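Local coordinates for protein soluble lytic murein transglycosylase (Escherichia coli, PDB 1QSA) that cleaves the beta-1,4-glycosidic bonds between N-acetylmuramic acid and N-acetylglucosamine in peptidoglycan, leaving a 1,6-anhydro bond on the muramic acid, at residues P66-A71 with M385-E390; E120-A125 with S149-P154; A278-Q283 with N305-R310; K507-P512 with G530-Q535. All blocks are in the same frame, centred on the assembly; numbering follows the deposited sequence.

Contact 1. Residues P66-A71 with M385-E390; sequences PTLPPA and MARVRE. With SO4 (sulfate ion), chain C.
The guanidinium group of Arg387 meets Thr67 with its edge: NH2 gives a hydrogen bond of 2.9 Å to Thr67 OG1, which lies only 9° out of the plane, with an N-H...O angle of 155°. Leu68 comes in differently. Its side chain crosses that of the arginine at about a right angle, and its CD1 methyl sits out of the guanidinium plane, 3.9 Å from Arg387 NE. Two residues along, the Arg389 guanidinium also works through an edge, here with a bound sulfate, probably from the crystallisation liquor: NE donates to sulfate O3 at 3.1 Å and NH2 to sulfate O2 at 3.0 Å, while Arg7 NH1 holds the same ion. Arg389 runs out extended on the far side of helix 383-393, whereas Arg387 reaches the threonine through a bend at chi3 (-65°). Leu68 is the N-cap residue of helix 69-84, so the contact falls where that helix begins. Segment 385-390 belongs to the L domain and segment 66-71 lies more than 300 residues earlier, consistent with a part in closing the ring of the alpha-superhelix. Helix 397-408 lies against both segments: Glu403 forms a salt bridge with Arg387 NE, and Asn406 ND2 donates to the carbonyl oxygen of Thr67. The buried Arg387 thus pairs with Glu403 through NE, while NH2 grips Thr67 OG1 and is also in a long, weak ion pair with Glu384; partners on two nitrogens probably limit the turning of the guanidinium.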
loop_
_atom_site.group_PDB
_atom_site.type_symbol
_atom_site.label_atom_id
_atom_site.label_comp_id
_atom_site.label_asym_id
_atom_site.label_seq_id
_atom_site.Cartn_x
_atom_site.Cartn_y
_atom_site.Cartn_z
ATOM N N PRO A 66 -12.613 -17.360 20.240
ATOM C CA PRO A 66 -11.832 -17.697 19.046
ATOM C C PRO A 66 -11.899 -16.768 17.836
ATOM O O PRO A 66 -10.939 -16.690 17.069
ATOM C CB PRO A 66 -12.313 -19.113 18.703
ATOM C CG PRO A 66 -13.724 -19.121 19.176
ATOM C CD PRO A 66 -13.647 -18.382 20.494
ATOM N N THR A 67 -13.020 -16.068 17.660
ATOM C CA THR A 67 -13.171 -15.161 16.530
ATOM C C THR A 67 -13.071 -13.669 16.875
ATOM O O THR A 67 -13.257 -12.811 16.010
ATOM C CB THR A 67 -14.495 -15.416 15.766
ATOM O OG1 THR A 67 -15.607 -15.145 16.625
ATOM C CG2 THR A 67 -14.559 -16.874 15.271
ATOM N N LEU A 68 -12.755 -13.362 18.130
ATOM C CA LEU A 68 -12.630 -11.971 18.554
ATOM C C LEU A 68 -11.221 -11.479 18.178
ATOM O O LEU A 68 -10.230 -11.979 18.717
ATOM C CB LEU A 68 -12.833 -11.885 20.066
ATOM C CG LEU A 68 -12.765 -10.480 20.665
ATOM C CD1 LEU A 68 -13.971 -9.663 20.206
ATOM C CD2 LEU A 68 -12.740 -10.585 22.187
ATOM N N PRO A 69 -11.112 -10.476 17.279
ATOM C CA PRO A 69 -9.771 -10.009 16.908
ATOM C C PRO A 69 -8.838 -9.656 18.085
ATOM O O PRO A 69 -7.693 -10.111 18.103
ATOM C CB PRO A 69 -10.051 -8.841 15.958
ATOM C CG PRO A 69 -11.346 -9.257 15.299
ATOM C CD PRO A 69 -12.146 -9.790 16.474
ATOM N N PRO A 70 -9.305 -8.873 19.083
ATOM C CA PRO A 70 -8.361 -8.590 20.178
ATOM C C PRO A 70 -7.971 -9.800 21.050
ATOM O O PRO A 70 -6.941 -9.759 21.729
ATOM C CB PRO A 70 -9.058 -7.490 20.982
ATOM C CG PRO A 70 -10.510 -7.645 20.635
ATOM C CD PRO A 70 -10.474 -7.978 19.167
ATOM N N ALA A 71 -8.771 -10.870 21.046
ATOM C CA ALA A 71 -8.393 -12.059 21.811
ATOM C C ALA A 71 -7.218 -12.712 21.071
ATOM O O ALA A 71 -6.309 -13.269 21.688
ATOM C CB ALA A 71 -9.557 -13.037 21.936
ATOM N N MET A 385 -21.389 -11.727 13.343
ATOM C CA MET A 385 -22.143 -10.704 12.620
ATOM C C MET A 385 -22.814 -9.740 13.611
ATOM O O MET A 385 -22.894 -8.546 13.360
ATOM C CB MET A 385 -23.203 -11.325 11.702
ATOM C CG MET A 385 -23.931 -10.300 10.831
ATOM S SD MET A 385 -22.828 -9.433 9.665
ATOM C CE MET A 385 -22.858 -10.553 8.265
ATOM N N ALA A 386 -23.299 -10.261 14.739
ATOM C CA ALA A 386 -23.925 -9.404 15.737
ATOM C C ALA A 386 -22.904 -8.379 16.267
ATOM O O ALA A 386 -23.260 -7.230 16.522
ATOM C CB ALA A 386 -24.505 -10.233 16.872
ATOM N N ARG A 387 -21.636 -8.782 16.412
ATOM C CA ARG A 387 -20.612 -7.831 16.873
ATOM C C ARG A 387 -20.371 -6.783 15.785
ATOM O O ARG A 387 -20.266 -5.597 16.080
ATOM C CB ARG A 387 -19.298 -8.535 17.222
ATOM C CG ARG A 387 -19.408 -9.453 18.450
ATOM C CD ARG A 387 -18.051 -9.738 19.068
ATOM N NE ARG A 387 -17.181 -10.487 18.170
ATOM C CZ ARG A 387 -17.214 -11.804 17.999
ATOM N NH1 ARG A 387 -18.087 -12.554 18.665
ATOM N NH2 ARG A 387 -16.377 -12.377 17.146
ATOM N N VAL A 388 -20.321 -7.222 14.527
ATOM C CA VAL A 388 -20.111 -6.298 13.405
ATOM C C VAL A 388 -21.216 -5.247 13.388
ATOM O O VAL A 388 -20.941 -4.052 13.265
ATOM C CB VAL A 388 -20.077 -7.057 12.047
ATOM C CG1 VAL A 388 -20.113 -6.061 10.862
ATOM C CG2 VAL A 388 -18.798 -7.905 11.975
ATOM N N ARG A 389 -22.460 -5.697 13.572
ATOM C CA ARG A 389 -23.602 -4.788 13.589
ATOM C C ARG A 389 -23.450 -3.714 14.675
ATOM O O ARG A 389 -23.644 -2.530 14.411
ATOM C CB ARG A 389 -24.901 -5.575 13.804
ATOM C CG ARG A 389 -26.149 -4.704 13.959
ATOM C CD ARG A 389 -27.395 -5.556 14.188
ATOM N NE ARG A 389 -28.584 -4.720 14.395
ATOM C CZ ARG A 389 -29.729 -5.138 14.948
ATOM N NH1 ARG A 389 -29.875 -6.395 15.366
ATOM N NH2 ARG A 389 -30.740 -4.287 15.084
ATOM N N GLU A 390 -23.064 -4.122 15.884
ATOM C CA GLU A 390 -22.886 -3.162 16.967
ATOM C C GLU A 390 -21.751 -2.201 16.676
ATOM O O GLU A 390 -21.880 -1.009 16.909
ATOM C CB GLU A 390 -22.638 -3.864 18.309
ATOM C CG GLU A 390 -23.851 -4.634 18.811
ATOM C CD GLU A 390 -25.127 -3.823 18.663
ATOM O OE1 GLU A 390 -25.237 -2.793 19.350
ATOM O OE2 GLU A 390 -26.000 -4.187 17.827
HETATM S S SO4 C . -29.524 -0.985 13.702
HETATM O O1 SO4 C . -29.233 0.020 12.660
HETATM O O2 SO4 C . -30.533 -1.948 13.217
HETATM O O3 SO4 C . -28.272 -1.703 14.028
HETATM O O4 SO4 C . -30.072 -0.294 14.880
#

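Contact 2. Residues E120-A125 with S149-P154; sequences EAWQGA and SGKQDP
Trp122 swings its indole toward Ser149 and Lys151 with CG anti to its own carbonyl carbon (chi1 -54°), and Ser149 answers with OG tucked between its backbone N and carbonyl carbon (chi1 76°). This places the hydroxyl about 3.2 Å above the indole plane, offset toward the rim, with Ser149 OG 3.5 Å from Trp122 NE1 at an angle too poor for a hydrogen bond. The hydroxyl is occupied elsewhere: it accepts from the backbone N of Lys151 at 3.0 Å, which makes an ST turn, and it is hydrogen-bonded to Trp146 O at the end of helix 138-148. Gly150, with phi 88°, turns the chain out of that helix, and the following Lys151 lays its aliphatic root along the pyrrole end of the ring, CB lying 3.6 Å from Trp122 CD1. Beyond CG the lysine bends away. Its ammonium returns to the indole only through a water, which lies at the ring edge in plane and accepts from Trp122 NE1 at 3.1 Å and from Lys151 NZ at 3.1 Å. The indole also meets the rings of Trp113 and Trp146, so helix 118-129 is joined here to the helices before and after it in the chain, 102-114 and 138-148. A leucine in place of Trp122 would probably leave the bridging water without its indole donor and open a gap beneath Ser149. The buried ring therefore makes an apolar seat for the turn between helices 138-148 and 154-166, while its one polar atom is satisfied through solvent rather than by the nearby hydroxyl.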
loop_
_atom_site.group_PDB
_atom_site.type_symbol
_atom_site.label_atom_id
_atom_site.label_comp_id
_atom_site.label_asym_id
_atom_site.label_seq_id
_atom_site.Cartn_x
_atom_site.Cartn_y
_atom_site.Cartn_z
ATOM N N GLU A 120 16.507 -25.646 19.049
ATOM C CA GLU A 120 15.267 -25.074 18.543
ATOM C C GLU A 120 15.332 -23.540 18.570
ATOM O O GLU A 120 14.861 -22.860 17.646
ATOM C CB GLU A 120 14.089 -25.579 19.374
ATOM C CG GLU A 120 12.768 -25.118 18.836
ATOM C CD GLU A 120 11.560 -25.666 19.579
ATOM O OE1 GLU A 120 11.696 -26.440 20.564
ATOM O OE2 GLU A 120 10.447 -25.304 19.153
ATOM N N ALA A 121 15.943 -23.005 19.621
ATOM C CA ALA A 121 16.094 -21.557 19.770
ATOM C C ALA A 121 16.909 -20.987 18.603
ATOM O O ALA A 121 16.552 -19.945 18.053
ATOM C CB ALA A 121 16.771 -21.232 21.088
ATOM N N TRP A 122 17.978 -21.685 18.214
ATOM C CA TRP A 122 18.841 -21.228 17.121
ATOM C C TRP A 122 18.160 -21.307 15.755
ATOM O O TRP A 122 18.412 -20.459 14.885
ATOM C CB TRP A 122 20.163 -22.002 17.115
ATOM C CG TRP A 122 20.925 -21.991 18.424
ATOM C CD1 TRP A 122 21.852 -22.920 18.826
ATOM C CD2 TRP A 122 20.821 -21.041 19.507
ATOM N NE1 TRP A 122 22.324 -22.612 20.073
ATOM C CE2 TRP A 122 21.711 -21.468 20.520
ATOM C CE3 TRP A 122 20.062 -19.880 19.722
ATOM C CZ2 TRP A 122 21.861 -20.780 21.730
ATOM C CZ3 TRP A 122 20.212 -19.195 20.929
ATOM C CH2 TRP A 122 21.106 -19.647 21.918
ATOM N N GLN A 123 17.311 -22.314 15.562
ATOM C CA GLN A 123 16.559 -22.454 14.317
ATOM C C GLN A 123 15.643 -21.239 14.193
ATOM O O GLN A 123 15.560 -20.626 13.134
ATOM C CB GLN A 123 15.715 -23.731 14.321
ATOM C CG GLN A 123 16.530 -25.015 14.333
ATOM C CD GLN A 123 15.754 -26.231 14.858
ATOM O OE1 GLN A 123 14.578 -26.138 15.232
ATOM N NE2 GLN A 123 16.430 -27.377 14.909
ATOM N N GLY A 124 14.988 -20.875 15.294
ATOM C CA GLY A 124 14.090 -19.726 15.278
ATOM C C GLY A 124 14.842 -18.430 15.100
ATOM O O GLY A 124 14.433 -17.558 14.313
ATOM N N ALA A 125 15.940 -18.296 15.838
ATOM C CA ALA A 125 16.785 -17.106 15.763
ATOM C C ALA A 125 17.262 -16.855 14.335
ATOM O O ALA A 125 17.153 -15.736 13.836
ATOM C CB ALA A 125 17.984 -17.240 16.697
ATOM N N SER A 149 26.713 -18.781 21.625
ATOM C CA SER A 149 26.710 -20.245 21.645
ATOM C C SER A 149 27.728 -20.882 20.704
ATOM O O SER A 149 28.035 -22.068 20.836
ATOM C CB SER A 149 25.335 -20.773 21.246
ATOM O OG SER A 149 25.160 -20.656 19.844
ATOM N N GLY A 150 28.179 -20.112 19.712
ATOM C CA GLY A 150 29.122 -20.611 18.730
ATOM C C GLY A 150 28.402 -21.259 17.564
ATOM O O GLY A 150 29.038 -21.732 16.618
ATOM N N LYS A 151 27.070 -21.274 17.617
ATOM C CA LYS A 151 26.273 -21.904 16.568
ATOM C C LYS A 151 25.830 -20.971 15.447
ATOM O O LYS A 151 25.141 -21.403 14.524
ATOM C CB LYS A 151 25.046 -22.602 17.166
ATOM C CG LYS A 151 25.349 -23.688 18.218
ATOM C CD LYS A 151 26.243 -24.785 17.675
ATOM C CE LYS A 151 26.165 -26.039 18.559
ATOM N NZ LYS A 151 26.409 -25.723 19.989
ATOM N N GLN A 152 26.193 -19.697 15.539
ATOM C CA GLN A 152 25.832 -18.743 14.490
ATOM C C GLN A 152 26.870 -18.812 13.366
ATOM O O GLN A 152 28.016 -18.413 13.556
ATOM C CB GLN A 152 25.767 -17.319 15.048
ATOM C CG GLN A 152 25.391 -16.262 14.003
ATOM C CD GLN A 152 25.485 -14.856 14.552
ATOM O OE1 GLN A 152 26.573 -14.375 14.871
ATOM N NE2 GLN A 152 24.340 -14.188 14.678
ATOM N N ASP A 153 26.456 -19.336 12.215
ATOM C CA ASP A 153 27.316 -19.459 11.028
ATOM C C ASP A 153 27.760 -18.045 10.631
ATOM O O ASP A 153 26.917 -17.164 10.439
ATOM C CB ASP A 153 26.502 -20.099 9.887
ATOM C CG ASP A 153 27.320 -20.355 8.607
ATOM O OD1 ASP A 153 28.479 -19.905 8.492
ATOM O OD2 ASP A 153 26.777 -21.023 7.702
ATOM N N PRO A 154 29.084 -17.796 10.552
ATOM C CA PRO A 154 29.533 -16.449 10.169
ATOM C C PRO A 154 28.968 -16.018 8.807
ATOM O O PRO A 154 28.753 -14.828 8.568
ATOM C CB PRO A 154 31.066 -16.564 10.179
ATOM C CG PRO A 154 31.322 -18.044 10.011
ATOM C CD PRO A 154 30.230 -18.686 10.817
HETATM O O HOH W 1 24.166 -24.474 21.657
#

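Contact 3. Residues A278-Q283 with N305-R310; sequences AIMRSQ and NTWLAR
Met280 lies against Trp307 in a Met-aromatic contact, within the all-helical alpha-superhelix where the end of helix 269-280 packs on helix 301-310. The two side chains meet at a slant: SD stands 4.4 Å from the centroid of the Trp307 six-membered ring and 40° off its normal, neither squarely above the face nor at the edge. Ile279 crosses the indole at about a right angle and touches the same outer corner, its CG2 being 3.5 Å from Trp307 CZ3. CG2 is anti to the isoleucine's backbone N, and it is this branch rather than CG1 that meets the ring. Helix 285-298, which lies between the two in sequence, supports the tryptophan through Arg291 and Val292, so the indole is held among three helices. Met280 has a second neighbour. Bent at chi2 and chi3, it folds its end across Arg310 at about a right angle, and the CE methyl rests over the centre of the flat guanidinium, 3.5 Å from Arg310 CZ, while SD lies 3.5 Å from Arg310 NE. The arginine is curled as well, bending at its own chi2 and chi3, and in this shape it follows the methionine back to the helix terminus. There NH2 approaches the carbonyl oxygen of Met280 at 2.7 Å, but the N-H...O angle of 122° makes this a weak hydrogen bond. A water in the guanidinium plane adds a second link, accepting from Arg310 NE at 3.0 Å and donating to Ile279 O at 2.8 Å.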
loop_
_atom_site.group_PDB
_atom_site.type_symbol
_atom_site.label_atom_id
_atom_site.label_comp_id
_atom_site.label_asym_id
_atom_site.label_seq_id
_atom_site.Cartn_x
_atom_site.Cartn_y
_atom_site.Cartn_z
ATOM N N ALA A 278 22.415 1.596 -23.726
ATOM C CA ALA A 278 22.316 0.766 -22.523
ATOM C C ALA A 278 20.976 0.029 -22.477
ATOM O O ALA A 278 20.936 -1.182 -22.241
ATOM C CB ALA A 278 22.499 1.612 -21.268
ATOM N N ILE A 279 19.885 0.738 -22.770
ATOM C CA ILE A 279 18.566 0.108 -22.743
ATOM C C ILE A 279 18.413 -0.944 -23.843
ATOM O O ILE A 279 17.753 -1.961 -23.636
ATOM C CB ILE A 279 17.419 1.143 -22.779
ATOM C CG1 ILE A 279 17.559 2.110 -21.599
ATOM C CG2 ILE A 279 16.068 0.436 -22.639
ATOM C CD1 ILE A 279 16.620 3.282 -21.650
ATOM N N MET A 280 19.047 -0.716 -24.994
ATOM C CA MET A 280 18.997 -1.672 -26.105
ATOM C C MET A 280 19.641 -3.004 -25.708
ATOM O O MET A 280 19.244 -4.062 -26.193
ATOM C CB MET A 280 19.715 -1.112 -27.344
ATOM C CG MET A 280 18.923 -0.066 -28.124
ATOM S SD MET A 280 17.405 -0.745 -28.834
ATOM C CE MET A 280 18.061 -1.693 -30.221
ATOM N N ARG A 281 20.614 -2.936 -24.801
ATOM C CA ARG A 281 21.323 -4.115 -24.312
ATOM C C ARG A 281 20.744 -4.668 -23.006
ATOM O O ARG A 281 21.261 -5.639 -22.450
ATOM C CB ARG A 281 22.798 -3.773 -24.097
ATOM C CG ARG A 281 23.533 -3.413 -25.365
ATOM C CD ARG A 281 25.035 -3.585 -25.188
ATOM N NE ARG A 281 25.719 -2.337 -24.861
ATOM C CZ ARG A 281 27.023 -2.247 -24.614
ATOM N NH1 ARG A 281 27.788 -3.335 -24.631
ATOM N NH2 ARG A 281 27.563 -1.071 -24.332
ATOM N N SER A 282 19.668 -4.056 -22.528
ATOM C CA SER A 282 19.042 -4.463 -21.274
ATOM C C SER A 282 18.051 -5.616 -21.366
ATOM O O SER A 282 17.456 -5.872 -22.415
ATOM C CB SER A 282 18.353 -3.261 -20.622
ATOM O OG SER A 282 17.805 -3.612 -19.361
ATOM N N GLN A 283 17.895 -6.311 -20.243
ATOM C CA GLN A 283 16.959 -7.419 -20.114
ATOM C C GLN A 283 15.839 -6.983 -19.164
ATOM O O GLN A 283 14.896 -7.740 -18.905
ATOM C CB GLN A 283 17.661 -8.655 -19.522
ATOM C CG GLN A 283 18.851 -9.179 -20.322
ATOM C CD GLN A 283 18.477 -9.538 -21.738
ATOM O OE1 GLN A 283 17.433 -10.153 -21.982
ATOM N NE2 GLN A 283 19.320 -9.143 -22.690
ATOM N N ASN A 305 7.373 3.257 -31.637
ATOM C CA ASN A 305 7.448 2.047 -32.459
ATOM C C ASN A 305 8.683 1.230 -32.073
ATOM O O ASN A 305 8.585 0.039 -31.795
ATOM C CB ASN A 305 7.498 2.408 -33.950
ATOM C CG ASN A 305 7.494 1.172 -34.849
ATOM O OD1 ASN A 305 8.483 0.867 -35.520
ATOM N ND2 ASN A 305 6.379 0.455 -34.854
ATOM N N THR A 306 9.831 1.899 -31.989
ATOM C CA THR A 306 11.086 1.244 -31.640
ATOM C C THR A 306 11.077 0.567 -30.270
ATOM O O THR A 306 11.402 -0.616 -30.140
ATOM C CB THR A 306 12.252 2.250 -31.654
ATOM O OG1 THR A 306 12.428 2.750 -32.984
ATOM C CG2 THR A 306 13.560 1.594 -31.165
ATOM N N TRP A 307 10.701 1.328 -29.250
ATOM C CA TRP A 307 10.695 0.822 -27.885
ATOM C C TRP A 307 9.589 -0.178 -27.520
ATOM O O TRP A 307 9.826 -1.099 -26.743
ATOM C CB TRP A 307 10.804 1.999 -26.910
ATOM C CG TRP A 307 12.125 2.717 -27.081
ATOM C CD1 TRP A 307 12.319 3.948 -27.639
ATOM C CD2 TRP A 307 13.432 2.211 -26.759
ATOM N NE1 TRP A 307 13.665 4.238 -27.692
ATOM C CE2 TRP A 307 14.370 3.190 -27.159
ATOM C CE3 TRP A 307 13.902 1.023 -26.172
ATOM C CZ2 TRP A 307 15.750 3.021 -26.991
ATOM C CZ3 TRP A 307 15.272 0.854 -26.004
ATOM C CH2 TRP A 307 16.180 1.850 -26.413
ATOM N N LEU A 308 8.399 -0.031 -28.098
ATOM C CA LEU A 308 7.320 -0.985 -27.821
ATOM C C LEU A 308 7.751 -2.364 -28.326
ATOM O O LEU A 308 7.442 -3.392 -27.714
ATOM C CB LEU A 308 6.037 -0.586 -28.543
ATOM C CG LEU A 308 4.733 -0.270 -27.798
ATOM C CD1 LEU A 308 3.630 -1.126 -28.371
ATOM C CD2 LEU A 308 4.836 -0.442 -26.285
ATOM N N ALA A 309 8.479 -2.376 -29.443
ATOM C CA ALA A 309 8.959 -3.622 -30.032
ATOM C C ALA A 309 10.066 -4.284 -29.210
ATOM O O ALA A 309 10.297 -5.490 -29.345
ATOM C CB ALA A 309 9.436 -3.372 -31.479
ATOM N N ARG A 310 10.759 -3.509 -28.371
ATOM C CA ARG A 310 11.835 -4.054 -27.533
ATOM C C ARG A 310 11.308 -4.756 -26.277
ATOM O O ARG A 310 12.059 -5.441 -25.581
ATOM C CB ARG A 310 12.830 -2.961 -27.111
ATOM C CG ARG A 310 13.504 -2.229 -28.261
ATOM C CD ARG A 310 14.375 -3.155 -29.068
ATOM N NE ARG A 310 15.505 -3.671 -28.295
ATOM C CZ ARG A 310 16.441 -4.469 -28.799
ATOM N NH1 ARG A 310 16.379 -4.844 -30.072
ATOM N NH2 ARG A 310 17.438 -4.899 -28.036
HETATM O O HOH W 2 16.145 -3.458 -25.380
#

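Contact 4. Residues K507-P512 with G530-Q535; sequences KMFSIP and GTSYLQ
Phe509 and Ser532 bring their backbones closest, with CA atoms 7.4 Å apart, where helix 499-509 runs out beside the continuous helix 523-540. The first of these ends in a Schellman motif: Ser510 leaves helical geometry with a positive phi of 55°, and its N makes a weak hydrogen bond of 3.3 Å back to Lys507 O. The chain then proceeds in extended form, which lets Ile511 follow Phe509 toward the same residue of the opposite helix. Phe509 has CG anti to its carbonyl carbon (chi1 -77°), and its ring slides under Ser532. The serine CB stands over the centre of the face, 3.8 Å from the ring centroid and 10° off the normal, a CH-pi contact. From that same side, but slanting beyond the rim, the Ser532 carbonyl oxygen comes within 2.9 Å of Phe509 CZ, so the packing is tight. Both segments belong to the Slt-type domain, the lysozyme-like catalytic part of the enzyme. On another side of helix 523-540, Leu534 packs on Tyr470 and Ile474 of helix 468-479, which carries the predicted catalytic Glu478; the Phe509 contact itself lies away from that site. Replacing Phe509 by an alanine would probably uncover the Ser532 CB and open a gap between the helix end and helix 523-540. Ile511 adds its CD1 methyl, 3.9 Å from Ser532 CB. Ser532 was modelled in two conformers; in the one described, its hydroxyl is hydrogen-bonded to Asn528 O, one turn earlier in its own helix.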
loop_
_atom_site.group_PDB
_atom_site.type_symbol
_atom_site.label_atom_id
_atom_site.label_comp_id
_atom_site.label_asym_id
_atom_site.label_seq_id
_atom_site.Cartn_x
_atom_site.Cartn_y
_atom_site.Cartn_z
ATOM N N LYS A 507 -8.129 27.855 5.308
ATOM C CA LYS A 507 -7.742 29.269 5.211
ATOM C C LYS A 507 -8.081 29.854 3.832
ATOM O O LYS A 507 -8.681 30.933 3.728
ATOM C CB LYS A 507 -6.256 29.448 5.499
ATOM C CG LYS A 507 -5.770 30.891 5.327
ATOM C CD LYS A 507 -4.338 31.021 5.785
ATOM C CE LYS A 507 -3.840 32.457 5.675
ATOM N NZ LYS A 507 -2.467 32.581 6.255
ATOM N N MET A 508 -7.733 29.116 2.775
ATOM C CA MET A 508 -7.993 29.564 1.405
ATOM C C MET A 508 -9.474 29.788 1.087
ATOM O O MET A 508 -9.819 30.735 0.380
ATOM C CB MET A 508 -7.438 28.550 0.390
ATOM C CG MET A 508 -5.975 28.727 -0.010
ATOM S SD MET A 508 -5.537 27.752 -1.504
ATOM C CE MET A 508 -7.160 27.219 -2.069
ATOM N N PHE A 509 -10.339 28.913 1.599
ATOM C CA PHE A 509 -11.776 28.955 1.338
ATOM C C PHE A 509 -12.581 29.634 2.460
ATOM O O PHE A 509 -13.805 29.721 2.362
ATOM C CB PHE A 509 -12.335 27.522 1.186
ATOM C CG PHE A 509 -12.049 26.863 -0.146
ATOM C CD1 PHE A 509 -10.745 26.475 -0.497
ATOM C CD2 PHE A 509 -13.094 26.629 -1.054
ATOM C CE1 PHE A 509 -10.484 25.878 -1.727
ATOM C CE2 PHE A 509 -12.847 26.029 -2.301
ATOM C CZ PHE A 509 -11.541 25.656 -2.638
ATOM N N SER A 510 -11.905 30.045 3.532
ATOM C CA SER A 510 -12.566 30.681 4.684
ATOM C C SER A 510 -13.686 29.780 5.221
ATOM O O SER A 510 -14.854 30.189 5.346
ATOM C CB SER A 510 -13.103 32.057 4.302
ATOM O OG SER A 510 -12.058 32.889 3.835
ATOM N N ILE A 511 -13.325 28.517 5.448
ATOM C CA ILE A 511 -14.250 27.514 5.971
ATOM C C ILE A 511 -14.261 27.631 7.489
ATOM O O ILE A 511 -13.206 27.619 8.130
ATOM C CB ILE A 511 -13.777 26.090 5.583
ATOM C CG1 ILE A 511 -13.700 25.979 4.058
ATOM C CG2 ILE A 511 -14.674 25.020 6.224
ATOM C CD1 ILE A 511 -13.095 24.650 3.551
ATOM N N PRO A 512 -15.455 27.742 8.086
ATOM C CA PRO A 512 -15.585 27.863 9.538
ATOM C C PRO A 512 -15.631 26.523 10.282
ATOM O O PRO A 512 -15.911 25.478 9.688
ATOM C CB PRO A 512 -16.929 28.577 9.688
ATOM C CG PRO A 512 -17.750 27.967 8.595
ATOM C CD PRO A 512 -16.777 27.787 7.425
ATOM N N GLY A 530 -12.458 18.190 1.855
ATOM C CA GLY A 530 -11.922 17.468 0.713
ATOM C C GLY A 530 -12.495 17.948 -0.604
ATOM O O GLY A 530 -11.748 18.144 -1.574
ATOM N N THR A 531 -13.811 18.147 -0.670
ATOM C CA THR A 531 -14.413 18.657 -1.917
ATOM C C THR A 531 -13.897 20.072 -2.213
ATOM O O THR A 531 -13.762 20.466 -3.363
ATOM C CB THR A 531 -15.966 18.686 -1.899
ATOM O OG1 THR A 531 -16.447 19.481 -0.804
ATOM C CG2 THR A 531 -16.541 17.268 -1.845
ATOM N N SER A 532 -13.615 20.832 -1.164
ATOM C CA SER A 532 -13.068 22.175 -1.327
ATOM C C SER A 532 -11.667 22.117 -1.964
ATOM O O SER A 532 -11.425 22.775 -2.974
ATOM C CB SER A 532 -13.033 22.935 -0.002
ATOM O OG SER A 532 -14.345 23.334 0.359
ATOM N N TYR A 533 -10.781 21.263 -1.447
ATOM C CA TYR A 533 -9.441 21.175 -2.041
ATOM C C TYR A 533 -9.514 20.617 -3.465
ATOM O O TYR A 533 -8.835 21.108 -4.377
ATOM C CB TYR A 533 -8.507 20.320 -1.186
ATOM C CG TYR A 533 -7.065 20.395 -1.668
ATOM C CD1 TYR A 533 -6.356 21.600 -1.608
ATOM C CD2 TYR A 533 -6.456 19.299 -2.279
ATOM C CE1 TYR A 533 -5.071 21.712 -2.165
ATOM C CE2 TYR A 533 -5.166 19.404 -2.838
ATOM C CZ TYR A 533 -4.493 20.609 -2.782
ATOM O OH TYR A 533 -3.261 20.734 -3.402
ATOM N N LEU A 534 -10.366 19.611 -3.664
ATOM C CA LEU A 534 -10.521 19.001 -4.988
ATOM C C LEU A 534 -11.020 20.043 -5.992
ATOM O O LEU A 534 -10.506 20.132 -7.111
ATOM C CB LEU A 534 -11.481 17.813 -4.897
ATOM C CG LEU A 534 -11.614 16.940 -6.159
ATOM C CD1 LEU A 534 -10.262 16.341 -6.553
ATOM C CD2 LEU A 534 -12.650 15.850 -5.915
ATOM N N GLN A 535 -11.972 20.876 -5.568
ATOM C CA GLN A 535 -12.495 21.944 -6.428
ATOM C C GLN A 535 -11.376 22.954 -6.741
ATOM O O GLN A 535 -11.266 23.443 -7.866
ATOM C CB GLN A 535 -13.675 22.649 -5.734
ATOM C CG GLN A 535 -14.106 23.974 -6.378
ATOM C CD GLN A 535 -14.551 23.858 -7.823
ATOM O OE1 GLN A 535 -15.121 22.851 -8.244
ATOM N NE2 GLN A 535 -14.315 24.916 -8.587
#

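How the contacts relate
The four contacts are separate, the nearest pair, 1 and 2, being about 21 Å apart between nearest atoms, and no two share a helix. Contacts 2 and 3, each between segments fewer than 25 residues apart, lie in succession along the alpha-superhelix inside the long loop that contact 1 closes; contact 4 comes later, in the catalytic domain. Contact 1 is the most buried and joins its distant segments by a direct polar bond. The others are partly buried: contacts 2 and 3 both centre on a buried tryptophan and add a water link beside a basic side chain, whereas contact 4 relies on a phenylalanine face and aliphatic groups.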